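Gdp-l-fucose synthetase (Naegleria fowleri, PDB 6AQZ) probably catalyses the NADPH-dependent epimerisation and reduction that yield GDP-L-fucose in the last step of its synthesis from GDP-mannose. Local coordinates at residues I112-Y117 / R170-K175; N192-H197 / F237-D242; A244-W249 / F316-F321. All blocks are in the same frame, centred on the assembly; numbering follows the deposited sequence.

Overall arrangement
From the N terminus, the chain first reaches contact 1, where helix 156-179 returns to helix 98-118 and closes a loop of 52 residues. It then runs into strand 184-194, whose end meets strand 234-239 and the start of helix 240-253 in contact 2, beside NADP. Contact 3 follows on that same helix, which meets 316-321, the loop that runs into the start of helix 321-335. The three loops are in series, neither nested nor crossed. Contacts 2 and 3 touch through Asp242 and Thr319, with centres about 10 Å apart. Contact 1, against which the second subunit packs, stands apart, its centre about 29 Å from that of contact 2.

Contact 1. Residues I112-Y117 / R170-K175; sequences ILTCCY and RWYNEK
Tyr172 lies with one ring face under Tyr117 CB, which sits 4.0 Å from the centroid of the Tyr172 ring as a CH-pi contact, displaced toward the rim. The two tyrosine rings are near parallel, 18° apart, but slid along each other to a centroid separation of 5.2 Å, so overlap is slight and the closest carbons are Tyr117 CG and Tyr172 CD1 at 3.7 Å. Tyr117 reaches across because its CG is anti to the backbone N (chi1 -169°). At the phenol end of Tyr172, Thr114 OG1 approaches at the edge, near the ring plane, and makes a very short hydrogen bond of 2.5 Å to Tyr172 OH. Thr114 OG1 is also hydrogen-bonded to Asn110 O one helical turn back, so its rotation is fixed from two sides. Leu113 CB touches the ring at Tyr172 CD2, 3.9 Å away. Beyond Tyr172, the extended methylene chain of Lys175 crosses the far end of Tyr117 obliquely, with Lys175 CE 3.6 Å from Tyr117 CE2. Lys181 adds a cation-pi contact to the Tyr117 ring. The helix axes run nearly parallel, 19° apart, at 10.9 Å, a wide spacing filled by the tyrosines. Val99 and Leu103 of the second subunit pack on Tyr172 and Thr114, and Asn156 OD1 of that subunit is hydrogen-bonded to Trp171 NE1. This pairing of helices 98-118 and 156-179 against another subunit is consistent with the helical-bundle dimer interface of extended short-chain dehydrogenases.

Contact 2. Residues N192-H197 / F237-D242; sequences NLFGPH and FLYSHD. With NAP (NADP nicotinamide-adenine-dinucleotide phosphate), chain G.
Backbone hydrogen bonds join the ends of the two strands in parallel register. Leu238 N donates to Asn192 O at 2.7 Å, nearly straight at 178° and almost along the C=O axis. The return bond, Phe194 N to Leu238 O, is longer at 3.2 Å and comes from above the carbonyl plane. Phe194 O then receives Ser240 N at 2.8 Å, with Ser240 OG adding a weak second bond, so the ladder passes directly into the first turn of helix 240-253. This is the C-terminal edge of the Rossmann-type sheet, where the cofactor sits: Leu193 N donates to the carboxamide O7N of NADP at 3.2 Å, and Leu193 CB and CG pack on the same end of the nicotinamide.

Among the aromatic contacts, Phe194 CG sits between its backbone N and carbonyl carbon, the crowded position (chi1 67°), which swings the ring over the neighbouring strand; Tyr239 CA stands over one face, 4.0 Å from the Phe194 ring centroid. The Phe194 and Tyr239 rings are near parallel but slid apart, touching at Phe194 CE2 and Tyr239 CD1, 3.8 Å apart. Tyr239 OH is held by Glu327 of helix 321-335.

Apolar contacts complete the seam. Leu193 and Leu238 lie side by side on one sheet face, and Pro196 CD meets Tyr239 CE1 at 4.1 Å. Gly195, between Phe194 and Pro196 in the chain, adopts backbone angles that require glycine, and a CB there would also collide with Ser240 OG.

Contact 3. Residues A244-W249 / F316-F321; sequences ARMLLW and FQYTPF
Gln317 O is gripped by two N-H groups of one guanidinium: Arg245 NH2 donates at 2.7 Å, 160° at the hydrogen, while Arg245 NH1 adds a weak bond of 3.2 Å. The stronger bond lies in the carbonyl plane and in the guanidinium plane, so the carbonyl is met edge-on by the flat cation. Arg245 NH2 also forms a salt bridge with Asp242 OD1, and the other oxygen of Asp242 takes the backbone N of Thr319; the carboxylate thus probably steadies both the charge and the loop. The Arg245 chain bends at chi3 (-70°) to lay the guanidinium across the end of Phe316. The two planes are 9° apart, and Phe316 CE1 comes over one guanidinium face, 3.3 Å from Arg245 NH1.

The contact joins the helix after strand 234-239 of the Rossmann-type sheet to the irregular segment leading into helix 321-335, with Pro320 as the N-cap of the latter.

Met246 fills the angle between the two rings of this segment. Its CG presses on the tip of Phe316, with Met246 CG 3.4 Å from Phe316 CZ, and the bend at its own chi3 carries the methyl to Tyr318, where Met246 CE is 4.0 Å from Tyr318 CE1. The sulfur makes oblique Met-aromatic contacts to both: Met246 SD lies 4.8 Å from the Phe316 ring centroid and 5.3 Å from that of Tyr318. Phe316 CD2 in turn stands over the centre of the Tyr318 ring. Leu238 of strand 234-239 packs against Met246 and Tyr318, and Phe309 meets Phe316 edge-to-face.

Contact 1. Residues I112-Y117 / R170-K175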
loop_
_atom_site.group_PDB
_atom_site.type_symbol
_atom_site.label_atom_id
_atom_site.label_comp_id
_atom_site.label_asym_id
_atom_site.label_seq_id
_atom_site.Cartn_x
_atom_site.Cartn_y
_atom_site.Cartn_z
ATOM N N ILE A 112 4.264 -2.782 14.522
ATOM C CA ILE A 112 5.523 -3.412 14.925
ATOM C C ILE A 112 6.718 -2.533 14.546
ATOM O O ILE A 112 7.602 -2.275 15.375
ATOM C CB ILE A 112 5.641 -4.831 14.327
ATOM C CG1 ILE A 112 4.626 -5.767 14.975
ATOM C CG2 ILE A 112 7.011 -5.426 14.612
ATOM C CD1 ILE A 112 4.959 -6.069 16.407
ATOM N N LEU A 113 6.761 -2.053 13.300
ATOM C CA LEU A 113 7.878 -1.190 12.885
ATOM C C LEU A 113 7.878 0.120 13.660
ATOM O O LEU A 113 8.937 0.633 14.019
ATOM C CB LEU A 113 7.847 -0.898 11.383
ATOM C CG LEU A 113 8.675 -1.903 10.548
ATOM C CD1 LEU A 113 8.243 -3.342 10.829
ATOM C CD2 LEU A 113 8.599 -1.613 9.057
ATOM N N THR A 114 6.702 0.679 13.929
ATOM C CA THR A 114 6.651 1.881 14.755
ATOM C C THR A 114 7.180 1.607 16.159
ATOM O O THR A 114 7.962 2.393 16.699
ATOM C CB THR A 114 5.230 2.451 14.782
ATOM O OG1 THR A 114 4.868 2.889 13.464
ATOM C CG2 THR A 114 5.149 3.638 15.704
ATOM N N CYS A 115 6.780 0.495 16.768
ATOM C CA CYS A 115 7.368 0.148 18.055
ATOM C C CYS A 115 8.871 -0.057 17.935
ATOM O O CYS A 115 9.626 0.276 18.854
ATOM C CB CYS A 115 6.717 -1.114 18.620
ATOM S SG CYS A 115 5.131 -0.820 19.335
ATOM N N CYS A 116 9.322 -0.644 16.828
ATOM C CA CYS A 116 10.750 -0.874 16.674
ATOM C C CYS A 116 11.509 0.434 16.699
ATOM O O CYS A 116 12.574 0.538 17.318
ATOM C CB CYS A 116 11.034 -1.632 15.383
ATOM S SG CYS A 116 10.582 -3.326 15.493
ATOM N N TYR A 117 10.969 1.446 16.030
ATOM C CA TYR A 117 11.632 2.736 15.981
ATOM C C TYR A 117 11.552 3.447 17.328
ATOM O O TYR A 117 12.572 3.902 17.862
ATOM C CB TYR A 117 11.010 3.591 14.884
ATOM C CG TYR A 117 11.833 4.801 14.635
ATOM C CD1 TYR A 117 13.002 4.712 13.901
ATOM C CD2 TYR A 117 11.487 6.028 15.195
ATOM C CE1 TYR A 117 13.802 5.838 13.690
ATOM C CE2 TYR A 117 12.271 7.157 14.986
ATOM C CZ TYR A 117 13.431 7.050 14.237
ATOM O OH TYR A 117 14.217 8.155 14.033
ATOM N N ARG A 170 11.851 1.315 4.685
ATOM C CA ARG A 170 12.705 2.297 4.032
ATOM C C ARG A 170 12.451 3.689 4.600
ATOM O O ARG A 170 13.393 4.439 4.882
ATOM C CB ARG A 170 12.464 2.268 2.526
ATOM C CG ARG A 170 12.685 0.908 1.889
ATOM C CD ARG A 170 12.244 0.961 0.431
ATOM N NE ARG A 170 12.291 -0.345 -0.202
ATOM C CZ ARG A 170 13.296 -0.786 -0.948
ATOM N NH1 ARG A 170 14.369 0.001 -1.179
ATOM N NH2 ARG A 170 13.212 -2.003 -1.485
ATOM N N TRP A 171 11.179 4.013 4.841
ATOM C CA TRP A 171 10.817 5.314 5.383
ATOM C C TRP A 171 11.305 5.466 6.823
ATOM O O TRP A 171 11.769 6.541 7.212
ATOM C CB TRP A 171 9.298 5.489 5.292
ATOM C CG TRP A 171 8.815 5.532 3.879
ATOM C CD1 TRP A 171 9.490 6.047 2.807
ATOM C CD2 TRP A 171 7.570 5.025 3.364
ATOM N NE1 TRP A 171 8.740 5.909 1.668
ATOM C CE2 TRP A 171 7.558 5.290 1.976
ATOM C CE3 TRP A 171 6.473 4.375 3.938
ATOM C CZ2 TRP A 171 6.487 4.944 1.155
ATOM C CZ3 TRP A 171 5.412 4.021 3.120
ATOM C CH2 TRP A 171 5.428 4.306 1.741
ATOM N N TYR A 172 11.251 4.395 7.620
ATOM C CA TYR A 172 11.804 4.506 8.969
ATOM C C TYR A 172 13.326 4.602 8.949
ATOM O O TYR A 172 13.904 5.230 9.840
ATOM C CB TYR A 172 11.369 3.338 9.868
ATOM C CG TYR A 172 10.116 3.646 10.660
ATOM C CD1 TYR A 172 10.034 4.797 11.439
ATOM C CD2 TYR A 172 9.020 2.776 10.648
ATOM C CE1 TYR A 172 8.901 5.080 12.163
ATOM C CE2 TYR A 172 7.880 3.053 11.374
ATOM C CZ TYR A 172 7.832 4.196 12.131
ATOM O OH TYR A 172 6.701 4.465 12.847
ATOM N N ASN A 173 13.997 4.003 7.953
ATOM C CA ASN A 173 15.433 4.248 7.820
ATOM C C ASN A 173 15.698 5.719 7.530
ATOM O O ASN A 173 16.608 6.314 8.122
ATOM C CB ASN A 173 16.051 3.362 6.730
ATOM C CG ASN A 173 16.116 1.863 7.136
ATOM O OD1 ASN A 173 16.209 1.523 8.320
ATOM N ND2 ASN A 173 16.065 0.973 6.140
ATOM N N GLU A 174 14.880 6.342 6.660
ATOM C CA GLU A 174 15.038 7.778 6.379
ATOM C C GLU A 174 14.871 8.601 7.643
ATOM O O GLU A 174 15.652 9.519 7.901
ATOM C CB GLU A 174 14.040 8.259 5.328
ATOM C CG GLU A 174 14.324 7.856 3.896
ATOM C CD GLU A 174 13.305 8.450 2.932
ATOM O OE1 GLU A 174 12.891 9.618 3.128
ATOM O OE2 GLU A 174 12.883 7.730 1.998
ATOM N N LYS A 175 13.870 8.273 8.461
ATOM C CA LYS A 175 13.699 9.006 9.711
ATOM C C LYS A 175 14.888 8.785 10.650
ATOM O O LYS A 175 15.388 9.738 11.260
ATOM C CB LYS A 175 12.381 8.601 10.370
ATOM C CG LYS A 175 12.053 9.393 11.618
ATOM C CD LYS A 175 10.718 8.964 12.204
ATOM C CE LYS A 175 10.344 9.794 13.408
ATOM N NZ LYS A 175 8.961 9.507 13.871
#

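Contact 2. Residues N192-H197 / F237-D242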
loop_
_atom_site.group_PDB
_atom_site.type_symbol
_atom_site.label_atom_id
_atom_site.label_comp_id
_atom_site.label_asym_id
_atom_site.label_seq_id
_atom_site.Cartn_x
_atom_site.Cartn_y
_atom_site.Cartn_z
ATOM N N ASN A 192 9.123 -21.032 -0.800
ATOM C CA ASN A 192 8.317 -22.071 -0.156
ATOM C C ASN A 192 9.047 -22.744 0.999
ATOM O O ASN A 192 10.009 -23.490 0.794
ATOM C CB ASN A 192 7.907 -23.117 -1.188
ATOM C CG ASN A 192 7.276 -22.491 -2.410
ATOM O OD1 ASN A 192 6.142 -22.034 -2.359
ATOM N ND2 ASN A 192 8.032 -22.416 -3.502
ATOM N N LEU A 193 8.587 -22.498 2.207
ATOM C CA LEU A 193 9.167 -23.106 3.390
ATOM C C LEU A 193 8.459 -24.419 3.729
ATOM O O LEU A 193 7.280 -24.608 3.417
ATOM C CB LEU A 193 9.084 -22.151 4.587
ATOM C CG LEU A 193 9.784 -20.798 4.474
ATOM C CD1 LEU A 193 9.774 -20.055 5.821
ATOM C CD2 LEU A 193 11.178 -20.920 3.890
ATOM N N PHE A 194 9.196 -25.337 4.356
ATOM C CA PHE A 194 8.570 -26.532 4.922
ATOM C C PHE A 194 9.332 -26.962 6.162
ATOM O O PHE A 194 10.501 -26.608 6.366
ATOM C CB PHE A 194 8.509 -27.691 3.910
ATOM C CG PHE A 194 9.861 -28.237 3.535
ATOM C CD1 PHE A 194 10.659 -27.571 2.598
ATOM C CD2 PHE A 194 10.364 -29.394 4.155
ATOM C CE1 PHE A 194 11.907 -28.068 2.258
ATOM C CE2 PHE A 194 11.623 -29.890 3.834
ATOM C CZ PHE A 194 12.389 -29.233 2.876
ATOM N N GLY A 195 8.658 -27.740 6.996
ATOM C CA GLY A 195 9.306 -28.274 8.162
ATOM C C GLY A 195 8.388 -28.464 9.342
ATOM O O GLY A 195 7.154 -28.368 9.243
ATOM N N PRO A 196 8.990 -28.740 10.493
ATOM C CA PRO A 196 8.191 -29.000 11.691
ATOM C C PRO A 196 7.426 -27.762 12.126
ATOM O O PRO A 196 7.808 -26.629 11.831
ATOM C CB PRO A 196 9.232 -29.436 12.740
ATOM C CG PRO A 196 10.536 -29.096 12.206
ATOM C CD PRO A 196 10.416 -29.033 10.696
ATOM N N HIS A 197 6.313 -28.004 12.820
ATOM C CA HIS A 197 5.407 -26.977 13.331
ATOM C C HIS A 197 4.700 -26.198 12.227
ATOM O O HIS A 197 4.146 -25.133 12.489
ATOM C CB HIS A 197 6.140 -26.017 14.266
ATOM C CG HIS A 197 6.714 -26.687 15.471
ATOM N ND1 HIS A 197 5.956 -27.007 16.575
ATOM C CD2 HIS A 197 7.977 -27.095 15.747
ATOM C CE1 HIS A 197 6.728 -27.580 17.482
ATOM N NE2 HIS A 197 7.958 -27.642 17.006
ATOM N N PHE A 237 11.944 -25.242 -2.889
ATOM C CA PHE A 237 11.496 -25.535 -1.524
ATOM C C PHE A 237 12.651 -25.351 -0.557
ATOM O O PHE A 237 13.716 -25.951 -0.744
ATOM C CB PHE A 237 10.949 -26.967 -1.381
ATOM C CG PHE A 237 9.672 -27.218 -2.151
ATOM C CD1 PHE A 237 8.446 -26.798 -1.647
ATOM C CD2 PHE A 237 9.702 -27.855 -3.387
ATOM C CE1 PHE A 237 7.280 -27.023 -2.342
ATOM C CE2 PHE A 237 8.545 -28.083 -4.092
ATOM C CZ PHE A 237 7.329 -27.660 -3.575
ATOM N N LEU A 238 12.436 -24.556 0.492
ATOM C CA LEU A 238 13.494 -24.235 1.447
ATOM C C LEU A 238 13.135 -24.790 2.813
ATOM O O LEU A 238 12.093 -24.434 3.373
ATOM C CB LEU A 238 13.736 -22.723 1.527
ATOM C CG LEU A 238 14.895 -22.274 2.420
ATOM C CD1 LEU A 238 16.217 -22.908 1.929
ATOM C CD2 LEU A 238 14.986 -20.748 2.438
ATOM N N TYR A 239 14.001 -25.658 3.342
ATOM C CA TYR A 239 13.830 -26.198 4.687
ATOM C C TYR A 239 13.847 -25.082 5.718
ATOM O O TYR A 239 14.761 -24.254 5.740
ATOM C CB TYR A 239 14.950 -27.205 4.987
ATOM C CG TYR A 239 14.790 -28.030 6.249
ATOM C CD1 TYR A 239 13.531 -28.357 6.743
ATOM C CD2 TYR A 239 15.909 -28.521 6.922
ATOM C CE1 TYR A 239 13.390 -29.130 7.886
ATOM C CE2 TYR A 239 15.784 -29.306 8.069
ATOM C CZ TYR A 239 14.521 -29.608 8.547
ATOM O OH TYR A 239 14.374 -30.371 9.681
ATOM N N SER A 240 12.864 -25.096 6.617
ATOM C CA SER A 240 12.760 -24.013 7.586
ATOM C C SER A 240 14.008 -23.878 8.458
ATOM O O SER A 240 14.382 -22.755 8.812
ATOM C CB SER A 240 11.512 -24.214 8.442
ATOM O OG SER A 240 11.629 -25.390 9.211
ATOM N N HIS A 241 14.673 -24.985 8.818
ATOM C CA HIS A 241 15.898 -24.829 9.605
ATOM C C HIS A 241 16.995 -24.122 8.798
ATOM O O HIS A 241 17.735 -23.286 9.337
ATOM C CB HIS A 241 16.388 -26.183 10.109
ATOM C CG HIS A 241 15.474 -26.815 11.104
ATOM N ND1 HIS A 241 15.729 -28.044 11.675
ATOM C CD2 HIS A 241 14.302 -26.391 11.632
ATOM C CE1 HIS A 241 14.757 -28.348 12.514
ATOM N NE2 HIS A 241 13.874 -27.366 12.501
ATOM N N ASP A 242 17.099 -24.427 7.503
ATOM C CA ASP A 242 18.020 -23.688 6.650
ATOM C C ASP A 242 17.621 -22.214 6.545
ATOM O O ASP A 242 18.473 -21.321 6.669
ATOM C CB ASP A 242 18.069 -24.322 5.264
ATOM C CG ASP A 242 18.751 -25.645 5.250
ATOM O OD1 ASP A 242 19.356 -26.043 6.276
ATOM O OD2 ASP A 242 18.695 -26.283 4.179
HETATM P PA NAP G . 2.691 -19.439 10.452
HETATM O O1A NAP G . 1.267 -19.377 9.990
HETATM O O2A NAP G . 3.423 -20.750 10.573
HETATM O O5B NAP G . 2.880 -18.663 11.898
HETATM C C5B NAP G . 2.562 -17.331 11.691
HETATM C C4B NAP G . 2.820 -16.605 13.039
HETATM O O4B NAP G . 2.132 -15.329 13.085
HETATM C C3B NAP G . 2.361 -17.479 14.276
HETATM O O3B NAP G . 3.258 -17.306 15.340
HETATM C C2B NAP G . 1.071 -16.761 14.697
HETATM O O2B NAP G . 0.841 -16.777 16.011
HETATM C C1B NAP G . 1.532 -15.277 14.373
HETATM N N9A NAP G . 0.404 -14.353 14.341
HETATM C C8A NAP G . -0.599 -14.286 13.396
HETATM N N7A NAP G . -1.501 -13.309 13.646
HETATM C C5A NAP G . -1.055 -12.730 14.822
HETATM C C6A NAP G . -1.565 -11.681 15.581
HETATM N N6A NAP G . -2.721 -11.016 15.172
HETATM N N1A NAP G . -0.937 -11.259 16.706
HETATM C C2A NAP G . 0.195 -11.957 17.018
HETATM N N3A NAP G . 0.798 -12.993 16.396
HETATM C C4A NAP G . 0.139 -13.360 15.271
HETATM O O3 NAP G . 3.389 -18.466 9.289
HETATM P PN NAP G . 4.880 -18.884 8.917
HETATM O O1N NAP G . 5.795 -18.957 10.079
HETATM O O2N NAP G . 4.956 -19.845 7.752
HETATM O O5D NAP G . 5.487 -17.456 8.108
HETATM C C5D NAP G . 5.816 -16.446 8.976
HETATM C C4D NAP G . 6.397 -15.374 8.081
HETATM O O4D NAP G . 7.071 -16.031 6.994
HETATM C C3D NAP G . 5.178 -14.562 7.429
HETATM O O3D NAP G . 5.486 -13.210 7.407
HETATM C C2D NAP G . 5.082 -15.160 6.009
HETATM O O2D NAP G . 4.718 -14.257 5.039
HETATM C C1D NAP G . 6.572 -15.536 5.757
HETATM N N1N NAP G . 6.673 -16.543 4.661
HETATM C C2N NAP G . 6.306 -17.879 4.838
HETATM C C3N NAP G . 6.381 -18.769 3.787
HETATM C C7N NAP G . 5.971 -20.195 3.992
HETATM O O7N NAP G . 5.929 -21.022 3.065
HETATM N N7N NAP G . 5.609 -20.622 5.274
HETATM C C4N NAP G . 6.840 -18.367 2.437
HETATM C C5N NAP G . 7.195 -16.919 2.338
HETATM C C6N NAP G . 7.114 -16.099 3.388
HETATM P P2B NAP G . -0.153 -18.199 16.667
HETATM O O1X NAP G . 0.825 -19.309 16.433
HETATM O O2X NAP G . -0.340 -17.734 18.113
HETATM O O3X NAP G . -1.343 -18.125 15.757
#

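Contact 3. Residues A244-W249 / F316-F321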
loop_
_atom_site.group_PDB
_atom_site.type_symbol
_atom_site.label_atom_id
_atom_site.label_comp_id
_atom_site.label_asym_id
_atom_site.label_seq_id
_atom_site.Cartn_x
_atom_site.Cartn_y
_atom_site.Cartn_z
ATOM N N ALA A 244 16.080 -20.502 8.717
ATOM C CA ALA A 244 16.402 -19.898 10.006
ATOM C C ALA A 244 17.886 -19.526 10.111
ATOM O O ALA A 244 18.231 -18.511 10.731
ATOM C CB ALA A 244 16.002 -20.852 11.144
ATOM N N ARG A 245 18.781 -20.368 9.576
ATOM C CA ARG A 245 20.205 -20.043 9.580
ATOM C C ARG A 245 20.504 -18.868 8.641
ATOM O O ARG A 245 21.291 -17.971 8.980
ATOM C CB ARG A 245 21.030 -21.279 9.198
ATOM C CG ARG A 245 21.048 -22.375 10.265
ATOM C CD ARG A 245 22.082 -23.450 9.955
ATOM N NE ARG A 245 21.681 -24.246 8.805
ATOM C CZ ARG A 245 22.395 -24.419 7.697
ATOM N NH1 ARG A 245 23.584 -23.836 7.548
ATOM N NH2 ARG A 245 21.901 -25.183 6.732
ATOM N N MET A 246 19.870 -18.854 7.463
ATOM C CA MET A 246 20.009 -17.732 6.547
ATOM C C MET A 246 19.464 -16.457 7.166
ATOM O O MET A 246 20.057 -15.377 7.016
ATOM C CB MET A 246 19.277 -18.037 5.244
ATOM C CG MET A 246 19.749 -19.310 4.613
ATOM S SD MET A 246 18.677 -19.903 3.301
ATOM C CE MET A 246 19.252 -18.936 1.913
ATOM N N LEU A 247 18.339 -16.563 7.873
ATOM C CA LEU A 247 17.798 -15.386 8.545
ATOM C C LEU A 247 18.749 -14.911 9.634
ATOM O O LEU A 247 18.957 -13.704 9.804
ATOM C CB LEU A 247 16.408 -15.686 9.120
ATOM C CG LEU A 247 15.672 -14.682 10.017
ATOM C CD1 LEU A 247 15.402 -13.330 9.291
ATOM C CD2 LEU A 247 14.359 -15.273 10.444
ATOM N N LEU A 248 19.319 -15.850 10.404
ATOM C CA LEU A 248 20.235 -15.453 11.469
ATOM C C LEU A 248 21.519 -14.839 10.908
ATOM O O LEU A 248 22.014 -13.841 11.442
ATOM C CB LEU A 248 20.526 -16.638 12.380
ATOM C CG LEU A 248 19.279 -16.952 13.218
ATOM C CD1 LEU A 248 19.430 -18.267 13.983
ATOM C CD2 LEU A 248 18.895 -15.802 14.146
ATOM N N TRP A 249 22.063 -15.412 9.834
ATOM C CA TRP A 249 23.172 -14.754 9.153
ATOM C C TRP A 249 22.805 -13.322 8.753
ATOM O O TRP A 249 23.601 -12.394 8.927
ATOM C CB TRP A 249 23.589 -15.575 7.929
ATOM C CG TRP A 249 24.621 -14.910 7.116
ATOM C CD1 TRP A 249 25.973 -15.069 7.206
ATOM C CD2 TRP A 249 24.401 -13.945 6.076
ATOM N NE1 TRP A 249 26.611 -14.265 6.293
ATOM C CE2 TRP A 249 25.671 -13.567 5.580
ATOM C CE3 TRP A 249 23.255 -13.365 5.518
ATOM C CZ2 TRP A 249 25.830 -12.641 4.547
ATOM C CZ3 TRP A 249 23.411 -12.427 4.488
ATOM C CH2 TRP A 249 24.689 -12.076 4.022
ATOM N N PHE A 316 27.709 -20.965 2.341
ATOM C CA PHE A 316 26.555 -21.490 3.057
ATOM C C PHE A 316 26.209 -22.899 2.592
ATOM O O PHE A 316 26.158 -23.177 1.391
ATOM C CB PHE A 316 25.351 -20.576 2.894
ATOM C CG PHE A 316 24.159 -21.025 3.675
ATOM C CD1 PHE A 316 24.035 -20.689 5.014
ATOM C CD2 PHE A 316 23.161 -21.780 3.079
ATOM C CE1 PHE A 316 22.924 -21.088 5.750
ATOM C CE2 PHE A 316 22.053 -22.167 3.803
ATOM C CZ PHE A 316 21.936 -21.834 5.145
ATOM N N GLN A 317 25.948 -23.780 3.554
ATOM C CA GLN A 317 25.647 -25.188 3.313
ATOM C C GLN A 317 24.168 -25.441 3.568
ATOM O O GLN A 317 23.652 -25.100 4.642
ATOM C CB GLN A 317 26.498 -26.090 4.205
ATOM C CG GLN A 317 27.998 -25.980 3.985
ATOM C CD GLN A 317 28.468 -26.682 2.719
ATOM O OE1 GLN A 317 27.874 -26.531 1.649
ATOM N NE2 GLN A 317 29.545 -27.452 2.839
ATOM N N TYR A 318 23.477 -25.968 2.560
ATOM C CA TYR A 318 22.079 -26.362 2.674
ATOM C C TYR A 318 21.947 -27.798 3.213
ATOM O O TYR A 318 22.869 -28.616 3.128
ATOM C CB TYR A 318 21.373 -26.260 1.317
ATOM C CG TYR A 318 21.193 -24.866 0.739
ATOM C CD1 TYR A 318 20.250 -23.984 1.263
ATOM C CD2 TYR A 318 21.930 -24.448 -0.361
ATOM C CE1 TYR A 318 20.071 -22.709 0.732
ATOM C CE2 TYR A 318 21.755 -23.172 -0.908
ATOM C CZ TYR A 318 20.826 -22.305 -0.356
ATOM O OH TYR A 318 20.652 -21.041 -0.896
ATOM N N THR A 319 20.771 -28.093 3.772
ATOM C CA THR A 319 20.389 -29.473 4.082
ATOM C C THR A 319 19.876 -30.142 2.810
ATOM O O THR A 319 19.023 -29.571 2.127
ATOM C CB THR A 319 19.282 -29.529 5.146
ATOM O OG1 THR A 319 19.681 -28.844 6.338
ATOM C CG2 THR A 319 18.925 -30.988 5.480
ATOM N N PRO A 320 20.384 -31.320 2.443
ATOM C CA PRO A 320 19.826 -32.028 1.281
ATOM C C PRO A 320 18.323 -32.231 1.430
ATOM O O PRO A 320 17.813 -32.444 2.535
ATOM C CB PRO A 320 20.581 -33.361 1.283
ATOM C CG PRO A 320 21.860 -33.063 1.964
ATOM C CD PRO A 320 21.549 -32.016 3.010
ATOM N N PHE A 321 17.612 -32.133 0.298
ATOM C CA PHE A 321 16.150 -32.176 0.304
ATOM C C PHE A 321 15.637 -33.471 0.949
ATOM O O PHE A 321 14.751 -33.445 1.816
ATOM C CB PHE A 321 15.632 -32.007 -1.137
ATOM C CG PHE A 321 14.131 -32.000 -1.256
ATOM C CD1 PHE A 321 13.380 -30.975 -0.706
ATOM C CD2 PHE A 321 13.467 -33.032 -1.897
ATOM C CE1 PHE A 321 11.984 -30.985 -0.786
ATOM C CE2 PHE A 321 12.082 -33.045 -1.989
ATOM C CZ PHE A 321 11.339 -32.024 -1.437
#